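PDB 4R6H: Melibiose/raffinose/stachyose-binding protein MelE from Bacillus subtilis subsp. subtilis str. 168, which binds melibiose, raffinose and stachyose outside the cell and delivers them to the ABC transporter complex MelEDC-MsmX for import. Local coordinates for residues Q196-T208 with K369-N381. Residues are numbered along the deposited sequence; the frame is centred on the assembly and turned at random. Where two conformers were deposited one is given.
Sequences QYYDQFATPLLIT and KVEPYFDRLYLPN
With CG of Phe374 swung opposite its own backbone N (chi1 176°), the ring drops into a hole on helix 192-206 made by Asp199, Ala202, Thr203 and Leu206. CB of Ala202 sits over the middle of one face, 3.5 Å from the ring centroid, in a CH-pi contact; Tyr378 CB covers the opposite face off-centre. CG1 of Ile207 meets the ring edge, in plane, 3.7 Å from Phe374 CD1. The same isoleucine, bent at chi2, lays CD1 over a face of the Tyr378 ring, 3.6 Å from CE2.

At the start of helix 374-378 the contact turns polar. Asp199 OD1 takes the backbone N-H of Asp375 on its syn lone pair, 2.9 Å from N and at a bent 133°, while Asp199 OD2 lies just 2.5 Å from Asp375 OD1, a separation that suggests one of the two acids is protonated. Their carboxylates are turned 73° apart, and Trp384 touches both side chains.

Thr203 OG1 joins two waters: it accepts from one, which also donates to Asp199 O and takes the N-H of Phe374, and donates to the other, which donates hydrogen bonds to Glu371 OE1 and Pro372 O. A single aromatic knob in a helix hole thus joins helix 192-206 to helix 374-378, next to strand 370-372, which runs parallel beside strand 303-306 in the mixed sheet of a two-lobed solute-binding protein fold.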
ATOM      1  N   GLN A 196      -0.184   0.609  10.044  1.00 18.27           N
ATOM      2  CA  GLN A 196      -0.451  -0.360   8.995  1.00 16.62           C
ATOM      3  C   GLN A 196      -1.529  -1.383   9.431  1.00 17.45           C
ATOM      4  O   GLN A 196      -2.395  -1.788   8.643  1.00 18.63           O
ATOM      5  CB  GLN A 196       0.843  -1.085   8.599  1.00 18.88           C
ATOM      6  CG  GLN A 196       0.626  -2.029   7.443  1.00 21.18           C
ATOM      7  CD  GLN A 196       1.871  -2.584   6.794  1.00 31.31           C
ATOM      8  OE1 GLN A 196       2.984  -2.190   7.100  1.00 37.97           O
ATOM      9  NE2 GLN A 196       1.662  -3.487   5.828  1.00 30.45           N
ATOM     10  N   TYR A 197      -1.407  -1.818  10.684  1.00 16.40           N
ATOM     11  CA  TYR A 197      -2.389  -2.735  11.268  1.00 18.62           C
ATOM     12  C   TYR A 197      -3.796  -2.117  11.219  1.00 17.41           C
ATOM     13  O   TYR A 197      -4.772  -2.731  10.746  1.00 17.46           O
ATOM     14  CB  TYR A 197      -1.963  -3.118  12.711  1.00 17.28           C
ATOM     15  CG  TYR A 197      -3.092  -3.671  13.531  1.00 17.61           C
ATOM     16  CD1 TYR A 197      -3.500  -5.007  13.400  1.00 20.56           C
ATOM     17  CD2 TYR A 197      -3.804  -2.842  14.367  1.00 16.91           C
ATOM     18  CE1 TYR A 197      -4.597  -5.489  14.126  1.00 20.61           C
ATOM     19  CE2 TYR A 197      -4.897  -3.303  15.078  1.00 18.60           C
ATOM     20  CZ  TYR A 197      -5.256  -4.634  14.988  1.00 19.49           C
ATOM     21  OH  TYR A 197      -6.363  -5.083  15.698  1.00 20.51           O
ATOM     22  N   TYR A 198      -3.906  -0.925  11.784  1.00 17.54           N
ATOM     23  CA  TYR A 198      -5.205  -0.257  11.815  1.00 18.90           C
ATOM     24  C   TYR A 198      -5.754  -0.024  10.421  1.00 18.67           C
ATOM     25  O   TYR A 198      -6.939  -0.244  10.160  1.00 17.89           O
ATOM     26  CB  TYR A 198      -5.139   1.042  12.571  1.00 20.17           C
ATOM     27  CG  TYR A 198      -5.148   0.971  14.088  1.00 19.51           C
ATOM     28  CD1 TYR A 198      -6.247   0.470  14.789  1.00 20.86           C
ATOM     29  CD2 TYR A 198      -4.123   1.529  14.838  1.00 21.89           C
ATOM     30  CE1 TYR A 198      -6.282   0.466  16.184  1.00 20.68           C
ATOM     31  CE2 TYR A 198      -4.167   1.540  16.213  1.00 23.92           C
ATOM     32  CZ  TYR A 198      -5.258   1.035  16.886  1.00 22.77           C
ATOM     33  OH  TYR A 198      -5.245   1.064  18.268  1.00 22.59           O
ATOM     34  N   ASP A 199      -4.904   0.506   9.536  1.00 19.24           N
ATOM     35  CA  ASP A 199      -5.343   0.876   8.200  1.00 17.45           C
ATOM     36  C   ASP A 199      -5.831  -0.336   7.413  1.00 18.64           C
ATOM     37  O   ASP A 199      -6.925  -0.294   6.790  1.00 17.89           O
ATOM     38  CB  ASP A 199      -4.175   1.607   7.478  1.00 18.84           C
ATOM     39  CG  ASP A 199      -4.619   2.535   6.385  1.00 30.26           C
ATOM     40  OD1 ASP A 199      -5.767   2.937   6.322  1.00 23.50           O
ATOM     41  OD2 ASP A 199      -3.742   2.966   5.640  1.00 34.93           O
ATOM     42  N   GLN A 200      -5.059  -1.422   7.399  1.00 16.88           N
ATOM     43  CA  GLN A 200      -5.447  -2.580   6.636  1.00 15.70           C
ATOM     44  C   GLN A 200      -6.733  -3.191   7.184  1.00 17.70           C
ATOM     45  O   GLN A 200      -7.619  -3.503   6.414  1.00 17.19           O
ATOM     46  CB  GLN A 200      -4.377  -3.681   6.574  1.00 17.35           C
ATOM     47  CG  GLN A 200      -3.270  -3.424   5.596  1.00 24.75           C
ATOM     48  CD  GLN A 200      -2.265  -4.563   5.468  1.00 17.43           C
ATOM     49  OE1 GLN A 200      -1.079  -4.301   5.402  1.00 23.34           O
ATOM     50  NE2 GLN A 200      -2.747  -5.786   5.259  1.00 20.08           N
ATOM     51  N   PHE A 201      -6.809  -3.359   8.514  1.00 16.55           N
ATOM     52  CA  PHE A 201      -7.983  -4.056   9.072  1.00 17.39           C
ATOM     53  C   PHE A 201      -9.234  -3.176   9.112  1.00 16.92           C
ATOM     54  O   PHE A 201     -10.346  -3.680   9.236  1.00 17.32           O
ATOM     55  CB  PHE A 201      -7.678  -4.722  10.406  1.00 17.06           C
ATOM     56  CG  PHE A 201      -6.926  -6.017  10.287  1.00 16.59           C
ATOM     57  CD1 PHE A 201      -7.545  -7.176   9.790  1.00 16.44           C
ATOM     58  CD2 PHE A 201      -5.611  -6.098  10.682  1.00 18.83           C
ATOM     59  CE1 PHE A 201      -6.834  -8.361   9.715  1.00 18.80           C
ATOM     60  CE2 PHE A 201      -4.905  -7.290  10.642  1.00 18.78           C
ATOM     61  CZ  PHE A 201      -5.531  -8.436  10.126  1.00 18.15           C
ATOM     62  N   ALA A 202      -9.075  -1.865   8.997  1.00 16.73           N
ATOM     63  CA  ALA A 202     -10.245  -0.982   8.896  1.00 16.97           C
ATOM     64  C   ALA A 202     -11.102  -1.303   7.680  1.00 17.59           C
ATOM     65  O   ALA A 202     -12.315  -1.142   7.698  1.00 17.19           O
ATOM     66  CB  ALA A 202      -9.801   0.472   8.808  1.00 16.93           C
ATOM     67  N   THR A 203     -10.489  -1.792   6.598  1.00 17.76           N
ATOM     68  CA  THR A 203     -11.234  -2.180   5.395  1.00 17.36           C
ATOM     69  C   THR A 203     -12.225  -3.350   5.607  1.00 17.50           C
ATOM     70  O   THR A 203     -13.440  -3.142   5.381  1.00 17.47           O
ATOM     71  CB  THR A 203     -10.260  -2.369   4.200  1.00 15.95           C
ATOM     72  OG1 THR A 203      -9.736  -1.080   3.794  1.00 18.13           O
ATOM     73  CG2 THR A 203     -10.909  -3.004   2.997  1.00 17.94           C
ATOM     74  N   PRO A 204     -11.768  -4.517   6.102  1.00 16.69           N
ATOM     75  CA  PRO A 204     -12.779  -5.566   6.386  1.00 15.36           C
ATOM     76  C   PRO A 204     -13.733  -5.125   7.483  1.00 17.51           C
ATOM     77  O   PRO A 204     -14.909  -5.546   7.477  1.00 17.83           O
ATOM     78  CB  PRO A 204     -11.942  -6.754   6.838  1.00 18.48           C
ATOM     79  CG  PRO A 204     -10.562  -6.251   7.122  1.00 17.67           C
ATOM     80  CD  PRO A 204     -10.389  -5.035   6.244  1.00 18.04           C
ATOM     81  N   LEU A 205     -13.311  -4.268   8.405  1.00 16.71           N
ATOM     82  CA  LEU A 205     -14.221  -3.883   9.504  1.00 16.77           C
ATOM     83  C   LEU A 205     -15.335  -2.987   9.006  1.00 18.92           C
ATOM     84  O   LEU A 205     -16.496  -3.208   9.366  1.00 18.35           O
ATOM     85  CB  LEU A 205     -13.475  -3.184  10.615  1.00 16.91           C
ATOM     86  CG  LEU A 205     -14.303  -2.694  11.826  1.00 17.91           C
ATOM     87  CD1 LEU A 205     -14.820  -3.875  12.581  1.00 19.14           C
ATOM     88  CD2 LEU A 205     -13.432  -1.829  12.687  1.00 18.23           C
ATOM     89  N   LEU A 206     -15.009  -2.028   8.152  1.00 16.46           N
ATOM     90  CA  LEU A 206     -15.884  -0.896   7.893  1.00 17.98           C
ATOM     91  C   LEU A 206     -16.322  -0.709   6.442  1.00 21.00           C
ATOM     92  O   LEU A 206     -17.199   0.101   6.190  1.00 21.02           O
ATOM     93  CB  LEU A 206     -15.254   0.426   8.399  1.00 18.70           C
ATOM     94  CG  LEU A 206     -14.808   0.476   9.850  1.00 19.03           C
ATOM     95  CD1 LEU A 206     -13.979   1.697  10.157  1.00 22.88           C
ATOM     96  CD2 LEU A 206     -16.031   0.434  10.757  1.00 19.73           C
ATOM     97  N   ILE A 207     -15.683  -1.420   5.513  1.00 17.54           N
ATOM     98  CA  ILE A 207     -15.852  -1.174   4.091  1.00 18.17           C
ATOM     99  C   ILE A 207     -16.395  -2.331   3.280  1.00 20.51           C
ATOM    100  O   ILE A 207     -17.366  -2.142   2.540  1.00 22.23           O
ATOM    101  CB  ILE A 207     -14.517  -0.700   3.451  1.00 18.11           C
ATOM    102  CG1 ILE A 207     -13.941   0.517   4.189  1.00 21.94           C
ATOM    103  CG2 ILE A 207     -14.709  -0.402   1.980  1.00 25.18           C
ATOM    104  CD1 ILE A 207     -14.859   1.727   4.293  1.00 22.96           C
ATOM    105  N   THR A 208     -15.824  -3.532   3.388  1.00 17.60           N
ATOM    106  CA  THR A 208     -16.073  -4.576   2.386  1.00 19.16           C
ATOM    107  C   THR A 208     -17.457  -5.221   2.473  1.00 20.73           C
ATOM    108  O   THR A 208     -17.975  -5.684   1.440  1.00 24.18           O
ATOM    109  CB  THR A 208     -15.015  -5.671   2.383  1.00 21.00           C
ATOM    110  OG1 THR A 208     -14.811  -6.158   3.702  1.00 20.82           O
ATOM    111  CG2 THR A 208     -13.686  -5.117   1.866  1.00 21.99           C
ATOM    112  N   LYS A 369     -10.369  -9.930  -4.279  1.00 18.74           N
ATOM    113  CA  LYS A 369     -10.543  -8.572  -4.730  1.00 19.16           C
ATOM    114  C   LYS A 369      -9.553  -7.621  -4.067  1.00 17.67           C
ATOM    115  O   LYS A 369      -8.830  -8.017  -3.116  1.00 19.08           O
ATOM    116  CB  LYS A 369     -12.010  -8.133  -4.508  1.00 23.83           C
ATOM    117  CG  LYS A 369     -13.030  -9.024  -5.228  1.00 24.51           C
ATOM    118  CD  LYS A 369     -12.919  -8.964  -6.728  1.00 37.56           C
ATOM    119  CE  LYS A 369     -13.903  -9.916  -7.398  1.00 84.28           C
ATOM    120  NZ  LYS A 369     -13.224 -10.714  -8.459  1.00 74.46           N
ATOM    121  N   VAL A 370      -9.526  -6.396  -4.576  1.00 18.81           N
ATOM    122  CA  VAL A 370      -8.606  -5.382  -4.093  1.00 18.39           C
ATOM    123  C   VAL A 370      -9.388  -4.191  -3.605  1.00 20.20           C
ATOM    124  O   VAL A 370     -10.357  -3.749  -4.270  1.00 22.59           O
ATOM    125  CB  VAL A 370      -7.600  -4.939  -5.182  1.00 21.05           C
ATOM    126  CG1 VAL A 370      -6.719  -3.800  -4.670  1.00 25.85           C
ATOM    127  CG2 VAL A 370      -6.756  -6.139  -5.600  1.00 22.13           C
ATOM    128  N   GLU A 371      -8.983  -3.686  -2.451  1.00 17.49           N
ATOM    129  CA  GLU A 371      -9.539  -2.469  -1.902  1.00 18.19           C
ATOM    130  C   GLU A 371      -8.427  -1.429  -1.728  1.00 19.59           C
ATOM    131  O   GLU A 371      -7.312  -1.759  -1.278  1.00 18.49           O
ATOM    132  CB  GLU A 371     -10.185  -2.720  -0.530  1.00 18.33           C
ATOM    133  CG  GLU A 371     -11.631  -3.209  -0.638  1.00 21.66           C
ATOM    134  CD  GLU A 371     -12.561  -2.062  -0.985  1.00 22.31           C
ATOM    135  OE1 GLU A 371     -12.413  -0.934  -0.436  1.00 22.50           O
ATOM    136  OE2 GLU A 371     -13.408  -2.300  -1.866  1.00 28.80           O
ATOM    137  N   PRO A 372      -8.711  -0.161  -2.028  1.00 19.43           N
ATOM    138  CA  PRO A 372      -7.722   0.860  -1.756  1.00 18.79           C
ATOM    139  C   PRO A 372      -7.430   1.028  -0.279  1.00 20.10           C
ATOM    140  O   PRO A 372      -8.276   0.718   0.583  1.00 19.43           O
ATOM    141  CB  PRO A 372      -8.363   2.149  -2.329  1.00 20.42           C
ATOM    142  CG  PRO A 372      -9.834   1.858  -2.283  1.00 25.08           C
ATOM    143  CD  PRO A 372      -9.974   0.394  -2.555  1.00 20.25           C
ATOM    144  N   TYR A 373      -6.273   1.563   0.065  1.00 18.16           N
ATOM    145  CA  TYR A 373      -5.988   1.834   1.468  0.50 19.04           C
ATOM    146  C   TYR A 373      -7.048   2.714   2.104  1.00 17.77           C
ATOM    147  O   TYR A 373      -7.417   3.772   1.590  1.00 19.06           O
ATOM    148  CB  TYR A 373      -4.594   2.438   1.666  0.50 23.29           C
ATOM    149  CG  TYR A 373      -3.579   1.375   1.995  0.50 24.30           C
ATOM    150  CD1 TYR A 373      -3.464   0.881   3.290  0.50 25.14           C
ATOM    151  CD2 TYR A 373      -2.794   0.819   1.008  0.50 37.46           C
ATOM    152  CE1 TYR A 373      -2.559  -0.103   3.594  0.50 33.95           C
ATOM    153  CE2 TYR A 373      -1.883  -0.174   1.300  0.50 21.52           C
ATOM    154  CZ  TYR A 373      -1.771  -0.624   2.596  0.50 27.63           C
ATOM    155  OH  TYR A 373      -0.875  -1.610   2.909  0.50 29.75           O
ATOM    156  N   PHE A 374      -7.540   2.265   3.247  1.00 18.56           N
ATOM    157  CA  PHE A 374      -8.669   2.905   3.928  1.00 19.75           C
ATOM    158  C   PHE A 374      -8.400   4.392   4.151  1.00 19.95           C
ATOM    159  O   PHE A 374      -9.300   5.252   3.920  1.00 19.06           O
ATOM    160  CB  PHE A 374      -8.899   2.184   5.265  1.00 19.42           C
ATOM    161  CG  PHE A 374      -9.959   2.780   6.132  1.00 19.95           C
ATOM    162  CD1 PHE A 374     -11.284   2.448   5.914  1.00 24.80           C
ATOM    163  CD2 PHE A 374      -9.626   3.586   7.191  1.00 22.29           C
ATOM    164  CE1 PHE A 374     -12.274   2.929   6.728  1.00 23.50           C
ATOM    165  CE2 PHE A 374     -10.635   4.092   8.021  1.00 23.53           C
ATOM    166  CZ  PHE A 374     -11.942   3.750   7.776  1.00 21.95           C
ATOM    167  N   ASP A 375      -7.214   4.735   4.638  1.00 19.78           N
ATOM    168  CA  ASP A 375      -6.990   6.119   5.039  1.00 20.12           C
ATOM    169  C   ASP A 375      -6.991   7.074   3.857  1.00 22.15           C
ATOM    170  O   ASP A 375      -7.390   8.241   3.999  1.00 23.35           O
ATOM    171  CB  ASP A 375      -5.702   6.284   5.860  1.00 18.92           C
ATOM    172  CG  ASP A 375      -4.432   6.144   5.020  1.00 26.78           C
ATOM    173  OD1 ASP A 375      -4.211   5.091   4.382  1.00 25.35           O
ATOM    174  OD2 ASP A 375      -3.648   7.122   4.975  1.00 35.63           O
ATOM    175  N   ARG A 376      -6.558   6.589   2.708  1.00 21.34           N
ATOM    176  CA  ARG A 376      -6.475   7.420   1.520  1.00 24.54           C
ATOM    177  C   ARG A 376      -7.839   7.731   0.936  1.00 25.66           C
ATOM    178  O   ARG A 376      -8.047   8.794   0.365  1.00 27.17           O
ATOM    179  CB  ARG A 376      -5.487   6.780   0.505  1.00 34.22           C
ATOM    180  CG  ARG A 376      -4.101   6.603   1.117  1.00 29.21           C
ATOM    181  CD  ARG A 376      -2.996   6.282   0.101  1.00 37.30           C
ATOM    182  NE  ARG A 376      -1.941   5.461   0.719  1.00 38.69           N
ATOM    183  CZ  ARG A 376      -0.880   4.956   0.083  1.00 40.46           C
ATOM    184  NH1 ARG A 376      -0.680   5.200  -1.203  1.00 35.72           N
ATOM    185  NH2 ARG A 376      -0.009   4.186   0.744  1.00 37.98           N
ATOM    186  N   LEU A 377      -8.809   6.862   1.123  1.00 22.92           N
ATOM    187  CA  LEU A 377     -10.109   7.110   0.587  1.00 22.39           C
ATOM    188  C   LEU A 377     -11.126   7.650   1.594  1.00 31.97           C
ATOM    189  O   LEU A 377     -12.009   8.401   1.211  1.00 31.13           O
ATOM    190  CB  LEU A 377     -10.596   5.818  -0.106  1.00 26.98           C
ATOM    191  CG  LEU A 377     -11.641   5.924  -1.222  1.00 42.82           C
ATOM    192  CD1 LEU A 377     -11.069   6.687  -2.408  1.00 62.28           C
ATOM    193  CD2 LEU A 377     -12.125   4.558  -1.667  1.00 36.83           C
ATOM    194  N   TYR A 378     -10.998   7.280   2.878  1.00 22.45           N
ATOM    195  CA  TYR A 378     -12.070   7.468   3.863  1.00 21.59           C
ATOM    196  C   TYR A 378     -11.757   8.413   5.016  1.00 29.45           C
ATOM    197  O   TYR A 378     -12.674   8.787   5.740  1.00 29.07           O
ATOM    198  CB  TYR A 378     -12.535   6.094   4.378  1.00 21.91           C
ATOM    199  CG  TYR A 378     -13.166   5.277   3.292  1.00 20.90           C
ATOM    200  CD1 TYR A 378     -14.415   5.639   2.793  1.00 26.35           C
ATOM    201  CD2 TYR A 378     -12.538   4.182   2.718  1.00 20.61           C
ATOM    202  CE1 TYR A 378     -15.015   4.944   1.760  1.00 26.54           C
ATOM    203  CE2 TYR A 378     -13.118   3.467   1.699  1.00 22.19           C
ATOM    204  CZ  TYR A 378     -14.358   3.855   1.195  1.00 26.84           C
ATOM    205  OH  TYR A 378     -14.971   3.145   0.177  1.00 25.53           O
ATOM    206  N   LEU A 379     -10.484   8.813   5.186  1.00 20.92           N
ATOM    207  CA  LEU A 379     -10.043   9.641   6.272  1.00 22.87           C
ATOM    208  C   LEU A 379      -9.399  10.915   5.736  1.00 22.72           C
ATOM    209  O   LEU A 379      -8.763  10.901   4.656  1.00 24.16           O
ATOM    210  CB  LEU A 379      -9.022   8.889   7.147  1.00 22.92           C
ATOM    211  CG  LEU A 379      -9.561   7.639   7.846  1.00 20.27           C
ATOM    212  CD1 LEU A 379      -8.528   7.029   8.717  1.00 20.18           C
ATOM    213  CD2 LEU A 379     -10.845   7.921   8.638  1.00 21.88           C
ATOM    214  N   PRO A 380      -9.529  11.998   6.497  1.00 23.38           N
ATOM    215  CA  PRO A 380      -8.816  13.211   6.085  1.00 29.41           C
ATOM    216  C   PRO A 380      -7.306  13.032   6.162  1.00 29.65           C
ATOM    217  O   PRO A 380      -6.775  12.258   6.970  1.00 24.93           O
ATOM    218  CB  PRO A 380      -9.280  14.243   7.107  1.00 24.90           C
ATOM    219  CG  PRO A 380      -9.710  13.463   8.305  1.00 30.10           C
ATOM    220  CD  PRO A 380     -10.258  12.180   7.763  1.00 25.38           C
ATOM    221  N   ASN A 381      -6.607  13.755   5.296  1.00 30.49           N
ATOM    222  CA  ASN A 381      -5.174  13.710   5.276  1.00 28.01           C
ATOM    223  C   ASN A 381      -4.614  14.075   6.635  1.00 26.59           C
ATOM    224  O   ASN A 381      -5.051  15.054   7.257  1.00 30.55           O
ATOM    225  CB  ASN A 381      -4.670  14.690   4.198  1.00 37.03           C
ATOM    226  CG  ASN A 381      -3.184  14.572   3.941  1.00 49.46           C
ATOM    227  OD1 ASN A 381      -2.588  13.502   4.065  1.00 41.91           O
ATOM    228  ND2 ASN A 381      -2.582  15.681   3.548  1.00 39.17           N
TER
HETATM  229  O   HOH W   1      -7.040  -0.374   4.099  1.00 19.40           O
HETATM  230  O   HOH W   2     -10.846   0.256   1.688  1.00 19.56           O